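Local structure of KLLA0C04147p (Kluyveromyces lactis, 5H2A) at residues N166-I169 / D170-N173; G195-V198 / L199-F202; K205-I208 / L209-R212. The protein is the ankyrin-repeat part of an oxysterol-binding-protein relative, Osh1, which probably binds and transfers sterols and is targeted to the nucleus-vacuole junction. One frame throughout, in Å; residues are numbered along the deposited sequence.

Contact 1 of 3, residues N166-I169 / D170-N173; sequences NRDI and DHLN
D168 and H171 meet in a local helix-capping contact at the protein surface, where the chain leaves helix 139-165 and turns straight into helix 169-176. D168 is the N-cap: its OD1 accepts the backbone N-H of H171 at 3.1 Å, and the donor comes from above the carboxylate plane, 67° out of it. Aspartate suits the place because a short acceptor can reach forward to the amide three residues on, and its negative charge probably interacts well with the positive end of the helix dipole. A second amide is served through a water that donates to OD1 and takes the D170 N-H. With CG anti to the backbone N (chi1 -171°), the carboxylate leans over CB of H171, 3.4 Å from CG of D168, while its plane and the imidazole stand 67° apart. Another water donates to D168 OD2, accepts from N166 ND2 and is hydrogen-bonded to H171 ND1; the other ring nitrogen, NE2, is hydrogen-bonded to E159 OE1 of helix 139-165. R167, at the Schellman end of that helix, takes the positive phi that turns the chain toward the cap. Inside, L172 packs on F160 and A163, an apolar residue suited to the buried helix face. I169 and N173 lie side by side, CG2 of I169 3.6 Å from ND2 of N173, whose OD1 is hydrogen-bonded to W213 NE1.

Contact 2 of 3, residues G195-V198 / L199-F202; sequences GDTV and LHEF
T197 and H200 share the central bond of this local contact, in which T197 is the N-cap residue of helix 198-204 and the run T197-V198-L199-H200 resembles the TPLH motif of ankyrin repeats. OG1 of T197 lies 2.8 Å from ND1 of H200, a hydrogen bond in which either could be the donor, and the backbone N of T197 adds a weak one to the same ring nitrogen. The threonine holds OG1 between its backbone N and carbonyl carbon (chi1 70°), which brings the hydroxyl to the imidazole and leaves CB in the ring plane at its edge. Threonine and histidine suit these buried places because each meets the other's polar atom. The backbone closes the turn with E201 N to T197 O at 3.0 Å and F202 N to V198 O at 2.9 Å. The phenyl ring of F202 turns its edge to the V198 carbonyl, CD2 3.1 Å from O, and the carboxylate of D196 lies beside CB of H200, its plane 22° from the ring.

Farther out, NE2 of H200 is hydrogen-bonded to the carbonyl of K229 and so ties the helix start to a later loop. V198 and F202 both pack on I214 of helix 208-215. E201 runs out extended to salt bridges, OE1 with R161 and OE2 with K205, while D196 forms two more, OD1 with NH2 of R227 and OD2 with NZ of K204.

Contact 3 of 3, residues K205-I208 / L209-R212; sequences KRDI and LLCR
The backbone leaves helix 198-204 through R206, which at positive phi (55°) ends that helix in a Schellman motif, and enters helix 208-215 at once, with C211 N hydrogen-bonded to D207 O and R212 N to I208 O, both at 2.9 Å. D207 is the N-cap: its OD1 accepts the N-H of L210 at 3.2 Å, met from above the carboxylate plane rather than within it. The same oxygen also accepts from a water that in turn takes the N-H of L209, so a second amide of the opening turn is served indirectly. The chi1 of -168° turns the carboxylate toward the carbonyl side and over the turn, where OD2 rests 3.5 Å from CD2 of L210. That oxygen has a stronger partner in R167, which forms a salt bridge with it and may help hold the carboxylate in its capping pose.

Apolar residues occupy the inner side. L210 and C211 are buried against F202 of the preceding helix, and the small cysteine leaves its SG 3.3 Å from the carbonyl O of D207. On the flank toward helix 249-268, I208 and R212 run alongside each other, pointing the same way. R212 bends at chi3 (-62°) and brings NH2 to 3.2 Å from CG2 of I208; the same NH2 forms a salt bridge with OE2 of E253. The Schellman turn followed by an N-cap joins consecutive helices through a three-residue loop, consistent with the helix-turn-helix architecture of ankyrin repeats.

How the contacts relate
Along the chain the contacts follow in the order 1, 2, 3, and each marks the start of a helix: 169-176, 198-204 and 208-215. Contacts 2 and 3 belong to consecutive helices and have centres 11 Å apart; the carbonyl O of F202 probably accepts the N-H of D207. Contact 1 comes earlier, with helices 179-184 and 198-204 between its helix and helix 208-215; its centre is 13 Å from that of contact 3 and about 17 Å from that of contact 2, which it does not touch. Besides their salt bridge, contacts 1 and 3 join where CG1 of I169 packs on CD2 of L209. The two Schellman-to-aspartate-cap turns, at R167-D168 and R206-D207, lie side by side, consistent with a stack of helical hairpins in the ankyrin-repeat part.

Contact 1 of 3, residues N166-I169 / D170-N173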
loop_
_atom_site.group_PDB
_atom_site.type_symbol
_atom_site.label_atom_id
_atom_site.label_comp_id
_atom_site.label_asym_id
_atom_site.label_seq_id
_atom_site.Cartn_x
_atom_site.Cartn_y
_atom_site.Cartn_z
ATOM N N ASN A 166 9.991 19.487 6.356
ATOM C CA ASN A 166 9.419 19.815 7.661
ATOM C C ASN A 166 10.019 19.021 8.814
ATOM O O ASN A 166 9.585 19.209 9.960
ATOM C CB ASN A 166 7.902 19.583 7.642
ATOM C CG ASN A 166 7.194 20.472 6.647
ATOM O OD1 ASN A 166 7.753 21.477 6.202
ATOM N ND2 ASN A 166 5.948 20.116 6.298
ATOM N N ARG A 167 10.972 18.121 8.550
ATOM C CA ARG A 167 11.501 17.213 9.571
ATOM C C ARG A 167 10.376 16.523 10.344
ATOM O O ARG A 167 10.439 16.354 11.563
ATOM C CB ARG A 167 12.446 17.946 10.530
ATOM C CG ARG A 167 13.613 18.644 9.848
ATOM C CD ARG A 167 14.510 19.330 10.884
ATOM N NE ARG A 167 15.296 18.333 11.603
ATOM C CZ ARG A 167 15.175 18.055 12.893
ATOM N NH1 ARG A 167 14.309 18.730 13.636
ATOM N NH2 ARG A 167 15.948 17.125 13.440
ATOM N N ASP A 168 9.343 16.089 9.620
ATOM C CA ASP A 168 8.083 15.669 10.232
ATOM C C ASP A 168 8.024 14.140 10.241
ATOM O O ASP A 168 7.531 13.507 9.305
ATOM C CB ASP A 168 6.919 16.306 9.478
ATOM C CG ASP A 168 5.583 16.102 10.169
ATOM O OD1 ASP A 168 5.488 15.195 11.017
ATOM O OD2 ASP A 168 4.632 16.843 9.837
ATOM N N ILE A 169 8.515 13.550 11.333
ATOM C CA ILE A 169 8.616 12.095 11.456
ATOM C C ILE A 169 7.238 11.435 11.410
ATOM O O ILE A 169 7.079 10.347 10.846
ATOM C CB ILE A 169 9.359 11.725 12.752
ATOM C CG1 ILE A 169 10.804 12.217 12.692
ATOM C CG2 ILE A 169 9.314 10.226 12.987
ATOM C CD1 ILE A 169 11.636 11.482 11.680
ATOM N N ASP A 170 6.236 12.047 12.051
ATOM C CA ASP A 170 4.889 11.484 11.999
ATOM C C ASP A 170 4.361 11.443 10.570
ATOM O O ASP A 170 3.765 10.446 10.150
ATOM C CB ASP A 170 3.935 12.292 12.874
ATOM C CG ASP A 170 4.227 12.134 14.347
ATOM O OD1 ASP A 170 4.840 11.115 14.731
ATOM O OD2 ASP A 170 3.820 13.020 15.120
ATOM N N HIS A 171 4.549 12.528 9.822
ATOM C CA HIS A 171 4.092 12.580 8.440
ATOM C C HIS A 171 4.816 11.542 7.591
ATOM O O HIS A 171 4.186 10.807 6.821
ATOM C CB HIS A 171 4.313 13.988 7.883
ATOM C CG HIS A 171 3.685 14.220 6.545
ATOM N ND1 HIS A 171 3.892 15.375 5.822
ATOM C CD2 HIS A 171 2.847 13.457 5.803
ATOM C CE1 HIS A 171 3.215 15.311 4.688
ATOM N NE2 HIS A 171 2.568 14.158 4.657
ATOM N N LEU A 172 6.148 11.474 7.722
ATOM C CA LEU A 172 6.926 10.447 7.027
ATOM C C LEU A 172 6.419 9.053 7.359
ATOM O O LEU A 172 6.270 8.207 6.464
ATOM C CB LEU A 172 8.407 10.574 7.401
ATOM C CG LEU A 172 9.190 11.758 6.821
ATOM C CD1 LEU A 172 10.520 11.860 7.559
ATOM C CD2 LEU A 172 9.431 11.557 5.320
ATOM N N ASN A 173 6.138 8.795 8.640
ATOM C CA ASN A 173 5.619 7.485 9.031
ATOM C C ASN A 173 4.251 7.230 8.419
ATOM O O ASN A 173 3.952 6.107 7.997
ATOM C CB ASN A 173 5.559 7.386 10.555
ATOM C CG ASN A 173 6.896 7.029 11.163
ATOM O OD1 ASN A 173 7.726 6.391 10.523
ATOM N ND2 ASN A 173 7.101 7.419 12.410
HETATM O O HOH W 1 4.689 17.681 7.251
HETATM O O HOH W 2 6.521 14.235 13.909
#

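Contact 2 of 3, residues G195-V198 / L199-F202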
loop_
_atom_site.group_PDB
_atom_site.type_symbol
_atom_site.label_atom_id
_atom_site.label_comp_id
_atom_site.label_asym_id
_atom_site.label_seq_id
_atom_site.Cartn_x
_atom_site.Cartn_y
_atom_site.Cartn_z
ATOM N N GLY A 195 22.882 16.043 -7.066
ATOM C CA GLY A 195 23.586 14.779 -7.062
ATOM C C GLY A 195 23.475 13.989 -5.771
ATOM O O GLY A 195 24.144 12.958 -5.638
ATOM N N ASP A 196 22.649 14.432 -4.824
ATOM C CA ASP A 196 22.497 13.794 -3.518
ATOM C C ASP A 196 21.226 12.959 -3.431
ATOM O O ASP A 196 20.194 13.316 -3.996
ATOM C CB ASP A 196 22.426 14.840 -2.406
ATOM C CG ASP A 196 23.747 15.519 -2.164
ATOM O OD1 ASP A 196 24.773 15.007 -2.668
ATOM O OD2 ASP A 196 23.748 16.558 -1.476
ATOM N N THR A 197 21.311 11.853 -2.692
ATOM C CA THR A 197 20.134 11.205 -2.123
ATOM C C THR A 197 19.782 11.899 -0.812
ATOM O O THR A 197 20.571 12.685 -0.285
ATOM C CB THR A 197 20.406 9.733 -1.841
ATOM O OG1 THR A 197 21.331 9.639 -0.751
ATOM C CG2 THR A 197 21.004 9.039 -3.069
ATOM N N VAL A 198 18.591 11.611 -0.267
ATOM C CA VAL A 198 18.278 12.251 1.006
ATOM C C VAL A 198 19.249 11.791 2.078
ATOM O O VAL A 198 19.535 12.542 3.011
ATOM C CB VAL A 198 16.810 12.048 1.454
ATOM C CG1 VAL A 198 15.864 12.826 0.539
ATOM C CG2 VAL A 198 16.417 10.561 1.554
ATOM N N LEU A 199 19.815 10.582 1.951
ATOM C CA LEU A 199 20.773 10.166 2.976
ATOM C C LEU A 199 22.024 11.040 2.939
ATOM O O LEU A 199 22.501 11.477 3.990
ATOM C CB LEU A 199 21.129 8.684 2.829
ATOM C CG LEU A 199 22.080 8.118 3.903
ATOM C CD1 LEU A 199 21.535 8.257 5.353
ATOM C CD2 LEU A 199 22.382 6.631 3.607
ATOM N N HIS A 200 22.557 11.340 1.744
ATOM C CA HIS A 200 23.673 12.288 1.668
ATOM C C HIS A 200 23.281 13.643 2.232
ATOM O O HIS A 200 24.051 14.280 2.967
ATOM C CB HIS A 200 24.129 12.483 0.225
ATOM C CG HIS A 200 24.750 11.271 -0.372
ATOM N ND1 HIS A 200 24.037 10.395 -1.158
ATOM C CD2 HIS A 200 26.010 10.783 -0.301
ATOM C CE1 HIS A 200 24.833 9.415 -1.545
ATOM N NE2 HIS A 200 26.035 9.630 -1.044
ATOM N N GLU A 201 22.101 14.120 1.833
ATOM C CA GLU A 201 21.625 15.442 2.219
ATOM C C GLU A 201 21.568 15.586 3.735
ATOM O O GLU A 201 22.068 16.570 4.301
ATOM C CB GLU A 201 20.245 15.675 1.588
ATOM C CG GLU A 201 19.532 16.903 2.114
ATOM C CD GLU A 201 18.088 17.020 1.622
ATOM O OE1 GLU A 201 17.677 16.229 0.748
ATOM O OE2 GLU A 201 17.368 17.906 2.131
ATOM N N PHE A 202 20.967 14.611 4.421
ATOM C CA PHE A 202 20.810 14.756 5.857
ATOM C C PHE A 202 22.032 14.315 6.642
ATOM O O PHE A 202 22.187 14.740 7.792
ATOM C CB PHE A 202 19.545 14.025 6.319
ATOM C CG PHE A 202 18.292 14.742 5.887
ATOM C CD1 PHE A 202 17.825 15.833 6.616
ATOM C CD2 PHE A 202 17.651 14.395 4.713
ATOM C CE1 PHE A 202 16.696 16.537 6.199
ATOM C CE2 PHE A 202 16.520 15.095 4.270
ATOM C CZ PHE A 202 16.036 16.170 5.026
HETATM O O HOH W 3 18.578 14.984 -1.526
#

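Contact 3 of 3, residues K205-I208 / L209-R212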
loop_
_atom_site.group_PDB
_atom_site.type_symbol
_atom_site.label_atom_id
_atom_site.label_comp_id
_atom_site.label_asym_id
_atom_site.label_seq_id
_atom_site.Cartn_x
_atom_site.Cartn_y
_atom_site.Cartn_z
ATOM N N LYS A 205 23.709 17.598 6.645
ATOM C CA LYS A 205 23.001 18.441 7.600
ATOM C C LYS A 205 23.230 18.025 9.051
ATOM O O LYS A 205 22.770 18.740 9.949
ATOM C CB LYS A 205 21.501 18.429 7.291
ATOM C CG LYS A 205 21.127 19.269 6.061
ATOM C CD LYS A 205 19.665 19.021 5.674
ATOM C CE LYS A 205 19.217 19.955 4.542
ATOM N NZ LYS A 205 17.763 19.723 4.264
ATOM N N ARG A 206 23.920 16.901 9.296
ATOM C CA ARG A 206 24.115 16.373 10.652
ATOM C C ARG A 206 22.785 16.163 11.365
ATOM O O ARG A 206 22.682 16.334 12.580
ATOM C CB ARG A 206 25.021 17.283 11.486
ATOM C CG ARG A 206 26.475 16.902 11.423
ATOM C CD ARG A 206 27.045 17.178 10.067
ATOM N NE ARG A 206 28.461 16.812 9.968
ATOM C CZ ARG A 206 29.208 17.081 8.901
ATOM N NH1 ARG A 206 28.665 17.721 7.870
ATOM N NH2 ARG A 206 30.485 16.725 8.862
ATOM N N ASP A 207 21.751 15.797 10.617
ATOM C CA ASP A 207 20.416 15.648 11.183
ATOM C C ASP A 207 20.293 14.187 11.612
ATOM O O ASP A 207 19.887 13.326 10.841
ATOM C CB ASP A 207 19.354 16.060 10.165
ATOM C CG ASP A 207 17.972 16.197 10.786
ATOM O OD1 ASP A 207 17.727 15.572 11.849
ATOM O OD2 ASP A 207 17.131 16.933 10.222
ATOM N N ILE A 208 20.662 13.912 12.865
ATOM C CA ILE A 208 20.687 12.539 13.369
ATOM C C ILE A 208 19.294 11.929 13.332
ATOM O O ILE A 208 19.111 10.780 12.905
ATOM C CB ILE A 208 21.269 12.512 14.795
ATOM C CG1 ILE A 208 22.762 12.857 14.746
ATOM C CG2 ILE A 208 21.033 11.151 15.444
ATOM C CD1 ILE A 208 23.381 13.156 16.120
ATOM N N LEU A 209 18.294 12.687 13.792
ATOM C CA LEU A 209 16.907 12.213 13.789
ATOM C C LEU A 209 16.476 11.723 12.409
ATOM O O LEU A 209 15.883 10.640 12.265
ATOM C CB LEU A 209 15.978 13.340 14.250
ATOM C CG LEU A 209 14.478 13.010 14.276
ATOM C CD1 LEU A 209 14.176 12.051 15.413
ATOM C CD2 LEU A 209 13.640 14.271 14.393
ATOM N N LEU A 210 16.742 12.529 11.380
ATOM C CA LEU A 210 16.283 12.185 10.040
ATOM C C LEU A 210 17.158 11.109 9.410
ATOM O O LEU A 210 16.645 10.245 8.696
ATOM C CB LEU A 210 16.239 13.429 9.143
ATOM C CG LEU A 210 14.898 14.180 9.159
ATOM C CD1 LEU A 210 13.780 13.322 8.588
ATOM C CD2 LEU A 210 14.542 14.636 10.589
ATOM N N CYS A 211 18.469 11.129 9.664
ATOM C CA CYS A 211 19.306 10.034 9.167
ATOM C C CYS A 211 18.861 8.691 9.732
ATOM O O CYS A 211 18.821 7.693 9.008
ATOM C CB CYS A 211 20.773 10.281 9.502
ATOM S SG CYS A 211 21.471 11.591 8.499
ATOM N N ARG A 212 18.550 8.638 11.030
ATOM C CA ARG A 212 18.073 7.381 11.612
ATOM C C ARG A 212 16.793 6.909 10.931
ATOM O O ARG A 212 16.649 5.719 10.614
ATOM C CB ARG A 212 17.844 7.551 13.116
ATOM C CG ARG A 212 18.244 6.326 13.928
ATOM C CD ARG A 212 17.759 6.398 15.374
ATOM N NE ARG A 212 18.319 7.516 16.124
ATOM C CZ ARG A 212 19.583 7.588 16.528
ATOM N NH1 ARG A 212 20.436 6.613 16.235
ATOM N NH2 ARG A 212 19.995 8.638 17.220
HETATM O O HOH W 4 18.814 15.501 14.739
#